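Local structure of 2-aminomuconate 6-semialdehyde dehydrogenase (Burkholderia cenocepacia, 4U3W) at residues A[166-171]-A[184-189]; A[177-182]-A[220-225]. The protein probably oxidises the aldehyde group of 2-aminomuconate 6-semialdehyde to the acid, with a nicotinamide cofactor as in other members of the aldehyde dehydrogenase family. All blocks are in the same frame, centred on the assembly; numbering follows the deposited sequence. Where two conformers were deposited one is given.

Contact 1 (A[166-171]-A[184-189]); sequences IGIISP and APALAM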
ATOM      1  N   ILE A 166      16.693   2.705  21.620  1.00 28.72           N
ATOM      2  CA  ILE A 166      17.512   2.870  20.420  1.00 28.60           C
ATOM      3  C   ILE A 166      18.792   3.599  20.785  1.00 27.12           C
ATOM      4  O   ILE A 166      18.704   4.659  21.364  1.00 28.02           O
ATOM      5  CB  ILE A 166      16.813   3.710  19.357  1.00 29.67           C
ATOM      6  CG1 ILE A 166      15.409   3.168  19.091  1.00 29.79           C
ATOM      7  CG2 ILE A 166      17.717   3.760  18.063  1.00 26.68           C
ATOM      8  CD1 ILE A 166      15.419   1.896  18.328  1.00 31.22           C
ATOM      9  N   GLY A 167      19.952   3.054  20.416  1.00 27.59           N
ATOM     10  CA  GLY A 167      21.207   3.744  20.606  1.00 31.24           C
ATOM     11  C   GLY A 167      21.549   4.493  19.311  1.00 30.89           C
ATOM     12  O   GLY A 167      21.523   3.894  18.239  1.00 32.04           O
ATOM     13  N   ILE A 168      21.849   5.789  19.423  1.00 28.09           N
ATOM     14  CA  ILE A 168      22.023   6.672  18.245  1.00 28.48           C
ATOM     15  C   ILE A 168      23.410   7.297  18.307  1.00 28.62           C
ATOM     16  O   ILE A 168      23.739   8.008  19.265  1.00 26.53           O
ATOM     17  CB  ILE A 168      20.953   7.782  18.194  1.00 26.01           C
ATOM     18  CG1 ILE A 168      19.533   7.172  17.935  1.00 25.93           C
ATOM     19  CG2 ILE A 168      21.310   8.833  17.072  1.00 27.46           C
ATOM     20  CD1 ILE A 168      18.408   8.196  17.999  1.00 28.19           C
ATOM     21  N   ILE A 169      24.245   6.992  17.323  1.00 27.11           N
ATOM     22  CA  ILE A 169      25.571   7.562  17.288  1.00 27.27           C
ATOM     23  C   ILE A 169      25.671   8.460  16.037  1.00 31.42           C
ATOM     24  O   ILE A 169      25.545   7.963  14.923  1.00 30.29           O
ATOM     25  CB  ILE A 169      26.611   6.498  17.252  1.00 29.71           C
ATOM     26  CG1 ILE A 169      26.612   5.762  18.627  1.00 37.13           C
ATOM     27  CG2 ILE A 169      27.995   7.088  17.081  1.00 28.26           C
ATOM     28  CD1 ILE A 169      27.174   4.419  18.563  1.00 37.20           C
ATOM     29  N   SER A 170      25.830   9.761  16.211  1.00 30.22           N
ATOM     30  CA  SER A 170      25.664  10.635  15.031  1.00 29.12           C
ATOM     31  C   SER A 170      26.946  11.382  14.695  1.00 27.01           C
ATOM     32  O   SER A 170      27.839  11.548  15.554  1.00 26.92           O
ATOM     33  CB  SER A 170      24.466  11.606  15.230  1.00 31.84           C
ATOM     34  OG  SER A 170      24.730  12.504  16.251  1.00 34.64           O
ATOM     35  N   PRO A 171      27.079  11.780  13.411  1.00 26.98           N
ATOM     36  CA  PRO A 171      28.333  12.322  12.894  1.00 27.31           C
ATOM     37  C   PRO A 171      28.502  13.837  13.134  1.00 29.77           C
ATOM     38  O   PRO A 171      27.567  14.529  13.554  1.00 26.36           O
ATOM     39  CB  PRO A 171      28.239  12.011  11.379  1.00 27.88           C
ATOM     40  CG  PRO A 171      26.757  12.148  11.095  1.00 31.11           C
ATOM     41  CD  PRO A 171      26.067  11.585  12.320  1.00 28.72           C
ATOM     42  N   ALA A 184      13.947  11.722  15.778  1.00 29.33           N
ATOM     43  CA  ALA A 184      12.505  11.916  15.553  1.00 24.73           C
ATOM     44  C   ALA A 184      11.742  10.611  15.216  1.00 24.83           C
ATOM     45  O   ALA A 184      10.736  10.345  15.860  1.00 27.33           O
ATOM     46  CB  ALA A 184      12.250  13.030  14.467  1.00 24.88           C
ATOM     47  N   PRO A 185      12.196   9.801  14.231  1.00 25.01           N
ATOM     48  CA  PRO A 185      11.468   8.543  14.025  1.00 26.85           C
ATOM     49  C   PRO A 185      11.594   7.620  15.244  1.00 30.98           C
ATOM     50  O   PRO A 185      10.630   6.902  15.553  1.00 30.78           O
ATOM     51  CB  PRO A 185      12.136   7.921  12.758  1.00 25.45           C
ATOM     52  CG  PRO A 185      13.505   8.574  12.712  1.00 27.52           C
ATOM     53  CD  PRO A 185      13.225   9.998  13.191  1.00 27.10           C
ATOM     54  N   ALA A 186      12.740   7.617  15.961  1.00 27.61           N
ATOM     55  CA  ALA A 186      12.819   6.735  17.112  1.00 25.19           C
ATOM     56  C   ALA A 186      11.727   7.073  18.137  1.00 27.82           C
ATOM     57  O   ALA A 186      11.034   6.193  18.668  1.00 27.64           O
ATOM     58  CB  ALA A 186      14.254   6.854  17.777  1.00 25.27           C
ATOM     59  N   LEU A 187      11.567   8.359  18.425  1.00 26.64           N
ATOM     60  CA  LEU A 187      10.576   8.764  19.423  1.00 28.00           C
ATOM     61  C   LEU A 187       9.161   8.573  18.850  1.00 28.25           C
ATOM     62  O   LEU A 187       8.223   8.251  19.587  1.00 29.57           O
ATOM     63  CB  LEU A 187      10.778  10.206  19.863  1.00 29.42           C
ATOM     64  CG  LEU A 187      12.067  10.520  20.643  1.00 30.27           C
ATOM     65  CD1 LEU A 187      12.153  12.015  20.929  1.00 29.91           C
ATOM     66  CD2 LEU A 187      12.143   9.727  21.993  1.00 30.89           C
ATOM     67  N   ALA A 188       9.020   8.811  17.546  1.00 27.85           N
ATOM     68  CA  ALA A 188       7.695   8.681  16.896  1.00 29.29           C
ATOM     69  C   ALA A 188       7.118   7.267  17.052  1.00 31.44           C
ATOM     70  O   ALA A 188       5.891   7.078  17.188  1.00 29.29           O
ATOM     71  CB  ALA A 188       7.828   9.048  15.372  1.00 25.15           C
ATOM     72  N   MET A 189       7.999   6.264  16.988  1.00 25.08           N
ATOM     73  CA  MET A 189       7.567   4.878  17.116  1.00 27.67           C
ATOM     74  C   MET A 189       7.534   4.384  18.582  1.00 27.73           C
ATOM     75  O   MET A 189       7.317   3.205  18.813  1.00 27.46           O
ATOM     76  CB  MET A 189       8.461   3.925  16.316  1.00 28.66           C
ATOM     77  CG  MET A 189       8.548   4.185  14.877  1.00 29.39           C
ATOM     78  SD  MET A 189       6.967   4.711  14.083  1.00 44.32           S
ATOM     79  CE  MET A 189       6.005   3.228  14.154  1.00 41.49           C
TER

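Contact 2 (A[177-182]-A[220-225]); sequences LLFTWK and GVFNLI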
ATOM      1  N   LEU A 177      21.010  18.224  11.994  1.00 29.26           N
ATOM      2  CA  LEU A 177      20.155  17.613  10.971  0.52 31.05           C
ATOM      3  C   LEU A 177      20.147  16.085  11.082  1.00 31.44           C
ATOM      4  O   LEU A 177      19.068  15.430  11.097  1.00 29.45           O
ATOM      5  CB  LEU A 177      20.609  18.047   9.550  0.52 31.24           C
ATOM      6  CG  LEU A 177      19.818  17.687   8.280  0.52 31.61           C
ATOM      7  CD1 LEU A 177      20.248  18.549   7.075  0.52 30.91           C
ATOM      8  CD2 LEU A 177      19.926  16.243   7.879  0.52 30.71           C
ATOM      9  N   LEU A 178      21.341  15.504  11.128  1.00 28.94           N
ATOM     10  CA  LEU A 178      21.454  14.057  11.137  1.00 29.69           C
ATOM     11  C   LEU A 178      21.115  13.441  12.514  1.00 29.51           C
ATOM     12  O   LEU A 178      20.682  12.289  12.579  1.00 30.19           O
ATOM     13  CB  LEU A 178      22.867  13.655  10.682  1.00 33.34           C
ATOM     14  CG  LEU A 178      23.042  14.095   9.210  1.00 37.20           C
ATOM     15  CD1 LEU A 178      24.445  13.791   8.720  1.00 35.40           C
ATOM     16  CD2 LEU A 178      21.991  13.410   8.327  1.00 41.20           C
ATOM     17  N   PHE A 179      21.281  14.197  13.586  1.00 26.48           N
ATOM     18  CA  PHE A 179      20.874  13.762  14.946  1.00 29.70           C
ATOM     19  C   PHE A 179      19.322  13.638  14.959  1.00 29.45           C
ATOM     20  O   PHE A 179      18.783  12.604  15.294  1.00 28.59           O
ATOM     21  CB  PHE A 179      21.413  14.776  15.975  1.00 29.16           C
ATOM     22  CG  PHE A 179      21.329  14.359  17.418  1.00 28.02           C
ATOM     23  CD1 PHE A 179      22.225  13.456  17.966  1.00 32.39           C
ATOM     24  CD2 PHE A 179      20.419  14.952  18.249  1.00 28.63           C
ATOM     25  CE1 PHE A 179      22.177  13.128  19.366  1.00 32.62           C
ATOM     26  CE2 PHE A 179      20.335  14.622  19.628  1.00 28.29           C
ATOM     27  CZ  PHE A 179      21.210  13.721  20.182  1.00 29.41           C
ATOM     28  N   THR A 180      18.620  14.663  14.497  1.00 27.06           N
ATOM     29  CA  THR A 180      17.161  14.624  14.536  1.00 28.14           C
ATOM     30  C   THR A 180      16.548  13.663  13.511  1.00 28.35           C
ATOM     31  O   THR A 180      15.437  13.157  13.724  1.00 28.60           O
ATOM     32  CB  THR A 180      16.551  16.008  14.291  1.00 29.77           C
ATOM     33  OG1 THR A 180      16.971  16.482  13.003  1.00 29.94           O
ATOM     34  CG2 THR A 180      17.002  16.979  15.396  1.00 26.38           C
ATOM     35  N   TRP A 181      17.257  13.444  12.402  1.00 27.20           N
ATOM     36  CA  TRP A 181      16.866  12.478  11.408  1.00 29.17           C
ATOM     37  C   TRP A 181      16.666  11.085  12.065  1.00 30.12           C
ATOM     38  O   TRP A 181      15.803  10.311  11.629  1.00 27.20           O
ATOM     39  CB  TRP A 181      17.945  12.434  10.326  1.00 31.52           C
ATOM     40  CG  TRP A 181      17.818  11.359   9.314  1.00 39.88           C
ATOM     41  CD1 TRP A 181      18.739  10.367   9.047  1.00 44.13           C
ATOM     42  CD2 TRP A 181      16.730  11.154   8.387  1.00 43.50           C
ATOM     43  NE1 TRP A 181      18.282   9.566   8.020  1.00 46.73           N
ATOM     44  CE2 TRP A 181      17.050  10.011   7.609  1.00 46.69           C
ATOM     45  CE3 TRP A 181      15.514  11.807   8.162  1.00 44.62           C
ATOM     46  CZ2 TRP A 181      16.204   9.521   6.595  1.00 50.51           C
ATOM     47  CZ3 TRP A 181      14.658  11.313   7.156  1.00 49.91           C
ATOM     48  CH2 TRP A 181      15.011  10.176   6.390  1.00 51.11           C
ATOM     49  N   LYS A 182      17.434  10.797  13.131  1.00 25.46           N
ATOM     50  CA  LYS A 182      17.279   9.534  13.884  1.00 26.98           C
ATOM     51  C   LYS A 182      16.415   9.685  15.140  1.00 29.16           C
ATOM     52  O   LYS A 182      15.553   8.815  15.437  1.00 25.76           O
ATOM     53  CB  LYS A 182      18.666   8.977  14.322  1.00 30.32           C
ATOM     54  CG  LYS A 182      19.678   8.856  13.199  1.00 31.53           C
ATOM     55  CD  LYS A 182      19.088   8.062  12.034  1.00 34.70           C
ATOM     56  CE  LYS A 182      20.127   7.804  10.917  1.00 36.94           C
ATOM     57  NZ  LYS A 182      21.364   7.190  11.586  1.00 41.67           N
ATOM     58  N   GLY A 220      13.952   9.774  31.183  1.00 32.39           N
ATOM     59  CA  GLY A 220      14.421   8.514  30.598  1.00 29.77           C
ATOM     60  C   GLY A 220      14.030   8.250  29.156  1.00 28.97           C
ATOM     61  O   GLY A 220      14.592   7.361  28.510  1.00 28.79           O
ATOM     62  N   VAL A 221      13.075   9.021  28.632  1.00 27.09           N
ATOM     63  CA  VAL A 221      12.660   8.810  27.249  1.00 26.59           C
ATOM     64  C   VAL A 221      13.748   9.273  26.276  1.00 27.39           C
ATOM     65  O   VAL A 221      14.064   8.560  25.334  1.00 29.09           O
ATOM     66  CB  VAL A 221      11.287   9.527  26.942  1.00 30.90           C
ATOM     67  CG1 VAL A 221      10.992   9.515  25.462  1.00 25.94           C
ATOM     68  CG2 VAL A 221      10.143   8.850  27.743  1.00 33.79           C
ATOM     69  N   PHE A 222      14.347  10.436  26.547  1.00 28.86           N
ATOM     70  CA  PHE A 222      15.449  10.933  25.763  1.00 25.72           C
ATOM     71  C   PHE A 222      16.701  11.148  26.672  1.00 27.98           C
ATOM     72  O   PHE A 222      16.646  11.921  27.622  1.00 28.89           O
ATOM     73  CB  PHE A 222      15.093  12.257  25.081  1.00 25.71           C
ATOM     74  CG  PHE A 222      16.261  12.873  24.361  1.00 27.00           C
ATOM     75  CD1 PHE A 222      16.530  12.525  23.029  1.00 29.17           C
ATOM     76  CD2 PHE A 222      17.073  13.811  24.995  1.00 26.33           C
ATOM     77  CE1 PHE A 222      17.599  13.090  22.334  1.00 31.60           C
ATOM     78  CE2 PHE A 222      18.146  14.373  24.311  1.00 27.37           C
ATOM     79  CZ  PHE A 222      18.412  14.014  22.992  1.00 30.65           C
ATOM     80  N   ASN A 223      17.805  10.488  26.342  1.00 26.02           N
ATOM     81  CA  ASN A 223      19.053  10.595  27.134  1.00 26.32           C
ATOM     82  C   ASN A 223      20.199  10.975  26.198  1.00 26.02           C
ATOM     83  O   ASN A 223      20.324  10.413  25.118  1.00 26.66           O
ATOM     84  CB  ASN A 223      19.371   9.295  27.863  1.00 26.93           C
ATOM     85  CG  ASN A 223      18.204   8.795  28.637  1.00 29.65           C
ATOM     86  OD1 ASN A 223      17.983   9.182  29.780  1.00 29.49           O
ATOM     87  ND2 ASN A 223      17.424   7.949  28.013  1.00 27.20           N
ATOM     88  N   LEU A 224      20.988  11.969  26.613  1.00 25.97           N
ATOM     89  CA  LEU A 224      22.150  12.448  25.863  1.00 25.75           C
ATOM     90  C   LEU A 224      23.427  12.115  26.612  1.00 26.17           C
ATOM     91  O   LEU A 224      23.553  12.430  27.801  1.00 27.17           O
ATOM     92  CB  LEU A 224      22.075  13.967  25.675  1.00 25.71           C
ATOM     93  CG  LEU A 224      23.276  14.551  24.912  1.00 30.37           C
ATOM     94  CD1 LEU A 224      23.128  14.230  23.451  1.00 31.48           C
ATOM     95  CD2 LEU A 224      23.201  16.055  25.079  1.00 30.74           C
ATOM     96  N   ILE A 225      24.345  11.423  25.968  1.00 26.32           N
ATOM     97  CA  ILE A 225      25.652  11.150  26.581  1.00 26.78           C
ATOM     98  C   ILE A 225      26.747  11.700  25.687  1.00 28.32           C
ATOM     99  O   ILE A 225      26.740  11.435  24.470  1.00 29.46           O
ATOM    100  CB  ILE A 225      25.915   9.646  26.790  1.00 29.73           C
ATOM    101  CG1 ILE A 225      25.426   8.867  25.559  1.00 29.51           C
ATOM    102  CG2 ILE A 225      25.181   9.130  28.040  1.00 28.88           C
ATOM    103  CD1 ILE A 225      25.920   7.403  25.537  1.00 30.91           C
TER

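Contact 1 (A[166-171]-A[184-189])
Ile166 holds CG1 beside its backbone N and anti to its carbonyl carbon (chi1 -51°), which lays this methylene against the methyl group of Ala186. The separation from Ile166 CG1 to Ala186 CB is 4.1 Å. Ile168, two residues further along the same strand, uses the end of the same branch, CD1: with chi2 at 175° the chain runs out fully extended. Its terminal methyl then reaches the same alanine methyl from a second direction, with Ile168 CD1 at 4.4 Å from Ala186 CB. Seen from that CB, the two isoleucine carbons lie at about 90° to each other, so a flank of one branch and the tip of the other share a single methyl group. The short alanine side chain lets the backbones come close, and the CA atoms of Ile166 and Ala186 are 6.9 Å apart. The contact is wholly apolar and buried, with 89 Å² of surface removed between the segments. Near its end the helix carries a kink at Pro185, and the carbonyl of Ala186 accepts a hydrogen bond from the side-chain amide of Asn191. Val193 packs against both Ile168 and Ala186 from the next strand. The contact lies inside the beta-alpha-beta crossover of strand 153-169, helix 175-188 and parallel strand 192-196, the repeating element of the Rossmann-like cofactor domain of aldehyde dehydrogenases.

Contact 2 (A[177-182]-A[220-225])
In the Rossmann-like cofactor domain of the aldehyde dehydrogenase fold, helix 175-188 rests against the sheet that strand 222-224 extends, and Phe179 is the helix residue that reaches this strand. Its ring stands with CG anti to the backbone N (chi1 -168°), which carries the ring out to Phe222 and Leu224. The two phenylalanine side chains approach from opposite directions and meet edge to edge: Phe179 CE2 lies 3.9 Å from Phe222 CZ, and each atom sits near the plane of the other ring. Although the ring planes are turned about 83° against each other, neither ring offers its face to the other, so the pair is no T-shaped stack. Leu224 arrives on a different line, its CD1 methyl being 3.8 Å from Phe179 CZ and standing obliquely to the aromatic ring. Phe179 CZ thus has two neighbours on the strand, since it also lies 4.0 Å from Phe222 CZ. All three side chains are buried, and the CA atoms of Phe179 and Leu224 stay 11.1 Å apart, a gap spanned by side chains alone. Helix 203-214 contributes to the same apolar cluster: Ala205 and Leu208 pack on Phe179, Ala209 and Met212 on Phe222. Between the two strand residues that touch the helix, Asn223 has its amide pinned through both ends, OD1 receiving the backbone N-H of Asn29 and ND2 also serving the carbonyl of Val193. The turn leading into the strand is tied by the same nitrogen: Asn223 ND2 donates to Gly220 O at 2.9 Å, from well above the plane of that carbonyl and with an N-H...O angle of 149°.

From the N terminus the four segments come in the order 166-171, 177-182, 184-189 and 220-225, so the two contacts cross instead of nesting. Contact 1 closes a short loop of 12 residues when helix 175-188 folds back on the strand before it. Contact 2 starts within that loop and closes a longer one of 37 residues, which holds strand 192-196 and helix 203-214. Helix 175-188 serves both, joining strand 153-169 to strand 222-224 across the intervening parallel strand 192-196. The contacts also touch each other: Leu187 CD2 packs 3.7 Å from Val221 CG1, and Ile168 CD1 lies 3.8 Å from Lys182 CB.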